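Local coordinates for protein K5 lyase (Enterobacteria phage k1-5, PDB 2X3H) that probably cleaves the K5 capsular polysaccharide of its bacterial host by a lyase mechanism, acting as a trimeric viral tail-spike enzyme, at residues 433-445 with 452-464. Sequence-based numbering, arbitrary orientation.
Sequences SGRFEWRIKSMSL and SADKYRMLGDGAV
R435 and R457 show how two like-charged side chains can stack when an anion is at hand: their guanidinium planes lie 7° apart, with centres separated by 4.1 Å. R435 CD sits over the centre of the R457 guanidinium, 3.5 Å from R457 NE, while R457 NH1 lies over one face of the R435 group, toward its rim. At the edges, E437 OE2 takes a bond from R435 NE of 2.8 Å, met on its anti side, and D454 O receives R457 NE in a nearly straight bond. A water bridges E437 OE2 and R457 NH1, and R439 NH2 donates to E437 OE1 from above the carboxylate plane. R435 reaches this position with CG tucked between N and the carbonyl carbon (chi1 63°) and an extended chain beyond.

On the side of the sheet opposite R457 and E437, F436 and Y456 lie rim to rim, their planes nearly parallel but stepped, with F436 CD1 and Y456 CE1 3.6 Å apart; nearby, M458 CE lies above one face of the W438 ring, toward its rim, and R457 O at its edge, near the plane. Between the two layers, strands 436-439 and 456-459 run parallel, W438 N donating to R457 O at 2.8 Å.

The second subunit extends strand 456-459 and the third strand 436-439, and Y456 OH bonds L459 O of the second subunit, consistent with the interwoven trimers of viral tail spikes. The carboxylate of E437, salt-bridged by R435 and R439 and linked to R457 through water, sits in a positive surround that probably favours its ionised form.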
ATOM      1  N   SER A 433      -3.369 -17.736  19.478  1.00  5.20           N
ATOM      2  CA  SER A 433      -2.589 -18.856  20.022  1.00  5.63           C
ATOM      3  C   SER A 433      -2.877 -19.094  21.492  1.00  5.21           C
ATOM      4  O   SER A 433      -2.374 -20.060  22.071  1.00  6.97           O
ATOM      5  CB  SER A 433      -1.086 -18.593  19.877  1.00  5.77           C
ATOM      6  OG  SER A 433      -0.682 -17.553  20.757  1.00  5.58           O
ATOM      7  N   GLY A 434      -3.639 -18.185  22.100  1.00  4.76           N
ATOM      8  CA  GLY A 434      -3.926 -18.222  23.527  1.00  4.53           C
ATOM      9  C   GLY A 434      -2.778 -17.721  24.392  1.00  5.33           C
ATOM     10  O   GLY A 434      -2.813 -17.877  25.620  1.00  6.07           O
ATOM     11  N   ARG A 435      -1.761 -17.121  23.766  1.00  4.42           N
ATOM     12  CA  ARG A 435      -0.609 -16.609  24.523  1.00  4.35           C
ATOM     13  C   ARG A 435       0.112 -15.493  23.763  1.00  4.69           C
ATOM     14  O   ARG A 435      -0.153 -15.262  22.574  1.00  4.15           O
ATOM     15  CB  ARG A 435       0.386 -17.733  24.867  1.00  5.33           C
ATOM     16  CG  ARG A 435       1.037 -18.402  23.660  1.00  7.17           C
ATOM     17  CD  ARG A 435       1.933 -19.520  24.159  1.00  9.22           C
ATOM     18  NE  ARG A 435       2.661 -20.176  23.078  1.00 11.47           N
ATOM     19  CZ  ARG A 435       2.280 -21.314  22.513  1.00 13.48           C
ATOM     20  NH1 ARG A 435       1.178 -21.930  22.924  1.00 14.91           N
ATOM     21  NH2 ARG A 435       3.008 -21.845  21.539  1.00 15.63           N
ATOM     22  N   PHE A 436       1.019 -14.818  24.470  1.00  3.55           N
ATOM     23  CA  PHE A 436       2.009 -13.933  23.874  1.00  3.66           C
ATOM     24  C   PHE A 436       3.368 -14.502  24.212  1.00  4.05           C
ATOM     25  O   PHE A 436       3.617 -14.878  25.358  1.00  4.49           O
ATOM     26  CB  PHE A 436       1.872 -12.507  24.424  1.00  4.14           C
ATOM     27  CG  PHE A 436       0.659 -11.798  23.900  1.00  3.80           C
ATOM     28  CD1 PHE A 436      -0.572 -11.894  24.544  1.00  5.39           C
ATOM     29  CD2 PHE A 436       0.744 -11.070  22.722  1.00  4.38           C
ATOM     30  CE1 PHE A 436      -1.703 -11.245  24.003  1.00  3.78           C
ATOM     31  CE2 PHE A 436      -0.370 -10.426  22.190  1.00  4.34           C
ATOM     32  CZ  PHE A 436      -1.584 -10.523  22.834  1.00  3.63           C
ATOM     33  N   GLU A 437       4.223 -14.607  23.202  1.00  4.58           N
ATOM     34  CA  GLU A 437       5.528 -15.218  23.404  1.00  5.37           C
ATOM     35  C   GLU A 437       6.590 -14.531  22.583  1.00  5.43           C
ATOM     36  O   GLU A 437       6.385 -14.251  21.396  1.00  6.26           O
ATOM     37  CB  GLU A 437       5.498 -16.720  23.093  1.00  6.83           C
ATOM     38  CG  GLU A 437       5.222 -17.099  21.647  1.00  9.09           C
ATOM     39  CD  GLU A 437       5.635 -18.540  21.347  1.00 10.58           C
ATOM     40  OE1 GLU A 437       6.477 -18.755  20.453  1.00 11.87           O
ATOM     41  OE2 GLU A 437       5.131 -19.445  22.025  1.00 12.51           O
ATOM     42  N   TRP A 438       7.717 -14.267  23.247  1.00  4.01           N
ATOM     43  CA  TRP A 438       8.890 -13.638  22.654  1.00  3.90           C
ATOM     44  C   TRP A 438      10.072 -14.579  22.811  1.00  4.09           C
ATOM     45  O   TRP A 438      10.228 -15.216  23.852  1.00  4.24           O
ATOM     46  CB  TRP A 438       9.236 -12.367  23.431  1.00  4.79           C
ATOM     47  CG  TRP A 438       8.244 -11.255  23.291  1.00  4.13           C
ATOM     48  CD1 TRP A 438       8.308 -10.206  22.424  1.00  5.12           C
ATOM     49  CD2 TRP A 438       7.043 -11.063  24.067  1.00  4.39           C
ATOM     50  NE1 TRP A 438       7.209  -9.381  22.589  1.00  5.53           N
ATOM     51  CE2 TRP A 438       6.423  -9.879  23.597  1.00  5.05           C
ATOM     52  CE3 TRP A 438       6.433 -11.776  25.114  1.00  5.65           C
ATOM     53  CZ2 TRP A 438       5.226  -9.390  24.138  1.00  5.37           C
ATOM     54  CZ3 TRP A 438       5.236 -11.284  25.653  1.00  5.67           C
ATOM     55  CH2 TRP A 438       4.644 -10.104  25.156  1.00  5.01           C
ATOM     56  N   ARG A 439      10.918 -14.638  21.788  1.00  3.96           N
ATOM     57  CA  ARG A 439      12.223 -15.281  21.937  1.00  3.98           C
ATOM     58  C   ARG A 439      13.283 -14.477  21.208  1.00  4.40           C
ATOM     59  O   ARG A 439      13.032 -13.924  20.139  1.00  4.12           O
ATOM     60  CB  ARG A 439      12.202 -16.741  21.488  1.00  6.35           C
ATOM     61  CG  ARG A 439      11.976 -16.945  20.026  1.00  6.71           C
ATOM     62  CD  ARG A 439      11.795 -18.433  19.755  1.00  8.23           C
ATOM     63  NE  ARG A 439      10.535 -18.856  20.337  1.00  9.38           N
ATOM     64  CZ  ARG A 439      10.240 -20.098  20.711  1.00 10.22           C
ATOM     65  NH1 ARG A 439      11.116 -21.082  20.558  1.00 10.50           N
ATOM     66  NH2 ARG A 439       9.046 -20.346  21.231  1.00 11.04           N
ATOM     67  N   ILE A 440      14.471 -14.391  21.799  1.00  5.19           N
ATOM     68  CA  ILE A 440      15.530 -13.606  21.200  1.00  4.86           C
ATOM     69  C   ILE A 440      16.081 -14.273  19.933  1.00  4.73           C
ATOM     70  O   ILE A 440      16.545 -13.598  19.013  1.00  3.95           O
ATOM     71  CB  ILE A 440      16.665 -13.348  22.214  1.00  5.13           C
ATOM     72  CG1 ILE A 440      16.092 -12.710  23.485  1.00  4.18           C
ATOM     73  CG2 ILE A 440      17.744 -12.467  21.588  1.00  6.45           C
ATOM     74  CD1 ILE A 440      15.229 -11.481  23.213  1.00  4.92           C
ATOM     75  N   LYS A 441      15.994 -15.600  19.889  1.00  4.64           N
ATOM     76  CA  LYS A 441      16.518 -16.402  18.777  1.00  4.90           C
ATOM     77  C   LYS A 441      15.754 -17.715  18.702  1.00  5.42           C
ATOM     78  O   LYS A 441      15.021 -18.075  19.620  1.00  4.99           O
ATOM     79  CB  LYS A 441      18.007 -16.699  18.971  1.00  6.53           C
ATOM     80  CG  LYS A 441      18.319 -17.452  20.250  1.00  7.41           C
ATOM     81  CD  LYS A 441      19.815 -17.662  20.351  1.00  9.46           C
ATOM     82  CE  LYS A 441      20.119 -19.054  20.770  1.00 13.65           C
ATOM     83  NZ  LYS A 441      19.670 -20.022  19.731  1.00 12.86           N
ATOM     84  N   SER A 442      15.928 -18.441  17.602  1.00  5.72           N
ATOM     85  CA  SER A 442      15.378 -19.784  17.526  1.00  6.47           C
ATOM     86  C   SER A 442      15.918 -20.615  18.684  1.00  7.67           C
ATOM     87  O   SER A 442      17.100 -20.534  19.021  1.00  8.22           O
ATOM     88  CB  SER A 442      15.741 -20.439  16.199  1.00  7.45           C
ATOM     89  OG  SER A 442      14.989 -19.858  15.158  1.00  6.90           O
ATOM     90  N   MET A 443      15.048 -21.393  19.309  1.00  8.14           N
ATOM     91  CA  MET A 443      15.489 -22.208  20.421  1.00 10.22           C
ATOM     92  C   MET A 443      14.523 -23.337  20.648  1.00 11.85           C
ATOM     93  O   MET A 443      13.381 -23.295  20.190  1.00 12.97           O
ATOM     94  CB  MET A 443      15.638 -21.363  21.685  1.00 11.26           C
ATOM     95  CG  MET A 443      14.414 -20.568  22.043  1.00 11.30           C
ATOM     96  SD  MET A 443      14.711 -19.551  23.490  1.00 10.48           S
ATOM     97  CE  MET A 443      15.169 -20.805  24.699  1.00  9.40           C
ATOM     98  N   SER A 444      14.998 -24.359  21.348  1.00 13.70           N
ATOM     99  CA  SER A 444      14.120 -25.420  21.776  1.00 15.26           C
ATOM    100  C   SER A 444      13.810 -25.199  23.248  1.00 15.00           C
ATOM    101  O   SER A 444      14.600 -24.585  23.976  1.00 16.21           O
ATOM    102  CB  SER A 444      14.789 -26.775  21.584  1.00 17.35           C
ATOM    103  OG  SER A 444      15.392 -26.853  20.307  1.00 21.59           O
ATOM    104  N   LEU A 445      12.653 -25.676  23.670  1.00 14.10           N
ATOM    105  CA  LEU A 445      12.278 -25.608  25.075  1.00 13.02           C
ATOM    106  C   LEU A 445      12.246 -27.003  25.680  1.00 12.02           C
ATOM    107  O   LEU A 445      12.005 -27.989  24.977  1.00 10.80           O
ATOM    108  CB  LEU A 445      10.908 -24.962  25.223  1.00 15.04           C
ATOM    109  CG  LEU A 445      10.775 -23.498  24.799  1.00 17.07           C
ATOM    110  CD1 LEU A 445       9.302 -23.150  24.656  1.00 17.82           C
ATOM    111  CD2 LEU A 445      11.464 -22.562  25.794  1.00 17.76           C
ATOM    112  N   SER A 452      -0.639 -24.461  29.183  1.00  8.74           N
ATOM    113  CA  SER A 452      -1.577 -23.410  28.788  1.00  9.65           C
ATOM    114  C   SER A 452      -1.614 -22.268  29.796  1.00  8.48           C
ATOM    115  O   SER A 452      -2.050 -21.164  29.455  1.00  9.21           O
ATOM    116  CB  SER A 452      -2.990 -23.970  28.639  1.00 11.11           C
ATOM    117  OG  SER A 452      -3.464 -24.463  29.873  1.00 14.96           O
ATOM    118  N   ALA A 453      -1.167 -22.515  31.026  1.00  7.24           N
ATOM    119  CA  ALA A 453      -1.168 -21.447  32.020  1.00  5.77           C
ATOM    120  C   ALA A 453      -0.137 -20.392  31.659  1.00  4.77           C
ATOM    121  O   ALA A 453      -0.280 -19.225  32.025  1.00  5.77           O
ATOM    122  CB  ALA A 453      -0.875 -21.982  33.426  1.00  6.22           C
ATOM    123  N   ASP A 454       0.923 -20.816  30.980  1.00  5.37           N
ATOM    124  CA  ASP A 454       2.009 -19.910  30.605  1.00  4.80           C
ATOM    125  C   ASP A 454       1.603 -19.112  29.383  1.00  4.38           C
ATOM    126  O   ASP A 454       2.024 -19.398  28.245  1.00  4.70           O
ATOM    127  CB  ASP A 454       3.296 -20.692  30.368  1.00  5.44           C
ATOM    128  CG  ASP A 454       3.753 -21.405  31.617  1.00  5.31           C
ATOM    129  OD1 ASP A 454       4.310 -20.724  32.502  1.00  5.23           O
ATOM    130  OD2 ASP A 454       3.519 -22.634  31.728  1.00  6.62           O
ATOM    131  N   LYS A 455       0.790 -18.098  29.657  1.00  3.73           N
ATOM    132  CA  LYS A 455       0.164 -17.266  28.642  1.00  3.93           C
ATOM    133  C   LYS A 455       1.068 -16.135  28.186  1.00  3.50           C
ATOM    134  O   LYS A 455       0.760 -15.441  27.200  1.00  2.97           O
ATOM    135  CB  LYS A 455      -1.140 -16.705  29.222  1.00  6.00           C
ATOM    136  CG  LYS A 455      -2.244 -17.756  29.251  1.00  6.71           C
ATOM    137  CD  LYS A 455      -3.345 -17.457  30.232  1.00  7.99           C
ATOM    138  CE  LYS A 455      -4.355 -18.584  30.168  1.00  9.21           C
ATOM    139  NZ  LYS A 455      -5.328 -18.547  31.284  1.00  9.13           N
ATOM    140  N   TYR A 456       2.141 -15.916  28.944  1.00  2.43           N
ATOM    141  CA  TYR A 456       3.178 -14.927  28.619  1.00  2.00           C
ATOM    142  C   TYR A 456       4.540 -15.602  28.750  1.00  3.60           C
ATOM    143  O   TYR A 456       4.835 -16.219  29.773  1.00  3.51           O
ATOM    144  CB  TYR A 456       3.068 -13.694  29.553  1.00  2.87           C
ATOM    145  CG  TYR A 456       1.744 -13.013  29.318  1.00  2.51           C
ATOM    146  CD1 TYR A 456       1.593 -12.137  28.245  1.00  3.23           C
ATOM    147  CD2 TYR A 456       0.621 -13.326  30.084  1.00  2.85           C
ATOM    148  CE1 TYR A 456       0.375 -11.543  27.962  1.00  2.87           C
ATOM    149  CE2 TYR A 456      -0.614 -12.732  29.804  1.00  3.54           C
ATOM    150  CZ  TYR A 456      -0.724 -11.848  28.738  1.00  3.01           C
ATOM    151  OH  TYR A 456      -1.927 -11.259  28.427  1.00  5.40           O
ATOM    152  N   ARG A 457       5.353 -15.512  27.706  1.00  3.02           N
ATOM    153  CA  ARG A 457       6.638 -16.231  27.680  1.00  2.97           C
ATOM    154  C   ARG A 457       7.729 -15.331  27.144  1.00  3.33           C
ATOM    155  O   ARG A 457       7.624 -14.820  26.039  1.00  3.57           O
ATOM    156  CB  ARG A 457       6.519 -17.496  26.817  1.00  4.52           C
ATOM    157  CG  ARG A 457       5.444 -18.481  27.301  1.00  3.88           C
ATOM    158  CD  ARG A 457       5.278 -19.682  26.344  1.00  5.31           C
ATOM    159  NE  ARG A 457       4.121 -20.492  26.735  1.00  5.96           N
ATOM    160  CZ  ARG A 457       3.861 -21.709  26.264  1.00  5.70           C
ATOM    161  NH1 ARG A 457       4.655 -22.265  25.345  1.00  7.15           N
ATOM    162  NH2 ARG A 457       2.788 -22.374  26.698  1.00  6.27           N
ATOM    163  N   MET A 458       8.781 -15.142  27.938  1.00  3.33           N
ATOM    164  CA  MET A 458       9.925 -14.328  27.543  1.00  3.80           C
ATOM    165  C   MET A 458      11.156 -15.214  27.594  1.00  3.94           C
ATOM    166  O   MET A 458      11.666 -15.524  28.668  1.00  3.52           O
ATOM    167  CB  MET A 458      10.053 -13.124  28.472  1.00  5.59           C
ATOM    168  CG  MET A 458       8.931 -12.141  28.194  1.00  8.47           C
ATOM    169  SD  MET A 458       8.992 -10.762  29.338  1.00 10.96           S
ATOM    170  CE  MET A 458       8.288  -9.515  28.276  1.00 12.45           C
ATOM    171  N   LEU A 459      11.622 -15.618  26.408  1.00  3.46           N
ATOM    172  CA  LEU A 459      12.520 -16.767  26.280  1.00  3.74           C
ATOM    173  C   LEU A 459      13.886 -16.387  25.740  1.00  4.56           C
ATOM    174  O   LEU A 459      14.040 -15.445  24.932  1.00  4.61           O
ATOM    175  CB  LEU A 459      11.901 -17.791  25.324  1.00  4.38           C
ATOM    176  CG  LEU A 459      10.462 -18.182  25.661  1.00  4.76           C
ATOM    177  CD1 LEU A 459       9.837 -18.990  24.540  1.00  6.96           C
ATOM    178  CD2 LEU A 459      10.377 -18.917  26.988  1.00  5.83           C
ATOM    179  N   GLY A 460      14.877 -17.154  26.168  1.00  4.33           N
ATOM    180  CA  GLY A 460      16.237 -17.019  25.643  1.00  4.80           C
ATOM    181  C   GLY A 460      17.141 -18.147  26.117  1.00  6.05           C
ATOM    182  O   GLY A 460      16.765 -18.929  26.977  1.00  6.07           O
ATOM    183  N   ASP A 461      18.323 -18.228  25.506  1.00  6.49           N
ATOM    184  CA  ASP A 461      19.390 -19.153  25.904  1.00  8.15           C
ATOM    185  C   ASP A 461      20.264 -18.445  26.944  1.00  7.07           C
ATOM    186  O   ASP A 461      20.172 -17.225  27.124  1.00  6.93           O
ATOM    187  CB  ASP A 461      20.310 -19.457  24.708  1.00  9.88           C
ATOM    188  CG  ASP A 461      19.712 -20.399  23.673  1.00 12.85           C
ATOM    189  OD1 ASP A 461      18.734 -21.128  23.934  1.00 14.58           O
ATOM    190  OD2 ASP A 461      20.293 -20.437  22.568  1.00 14.63           O
ATOM    191  N   GLY A 462      21.112 -19.206  27.638  1.00  5.85           N
ATOM    192  CA  GLY A 462      22.114 -18.622  28.561  1.00  5.88           C
ATOM    193  C   GLY A 462      21.465 -17.894  29.728  1.00  7.66           C
ATOM    194  O   GLY A 462      20.424 -18.332  30.247  1.00  4.87           O
ATOM    195  N   ALA A 463      22.038 -16.759  30.117  1.00  5.28           N
ATOM    196  CA  ALA A 463      21.378 -15.902  31.122  1.00  4.56           C
ATOM    197  C   ALA A 463      20.205 -15.103  30.515  1.00  4.95           C
ATOM    198  O   ALA A 463      20.385 -14.404  29.493  1.00  4.83           O
ATOM    199  CB  ALA A 463      22.397 -14.938  31.693  1.00  6.69           C
ATOM    200  N   VAL A 464      19.042 -15.169  31.152  1.00  5.05           N
ATOM    201  CA  VAL A 464      17.876 -14.410  30.704  1.00  5.36           C
ATOM    202  C   VAL A 464      17.335 -13.611  31.882  1.00  5.24           C
ATOM    203  O   VAL A 464      16.967 -14.185  32.901  1.00  6.80           O
ATOM    204  CB  VAL A 464      16.763 -15.336  30.146  1.00  4.89           C
ATOM    205  CG1 VAL A 464      15.540 -14.514  29.745  1.00  6.08           C
ATOM    206  CG2 VAL A 464      17.291 -16.147  28.953  1.00  6.06           C
TER
HETATM  207  O   HOH W   1      -1.500 -20.346  26.858  1.00 21.87           O
HETATM  208  O   HOH W   2       6.668 -21.188  23.617  1.00  9.92           O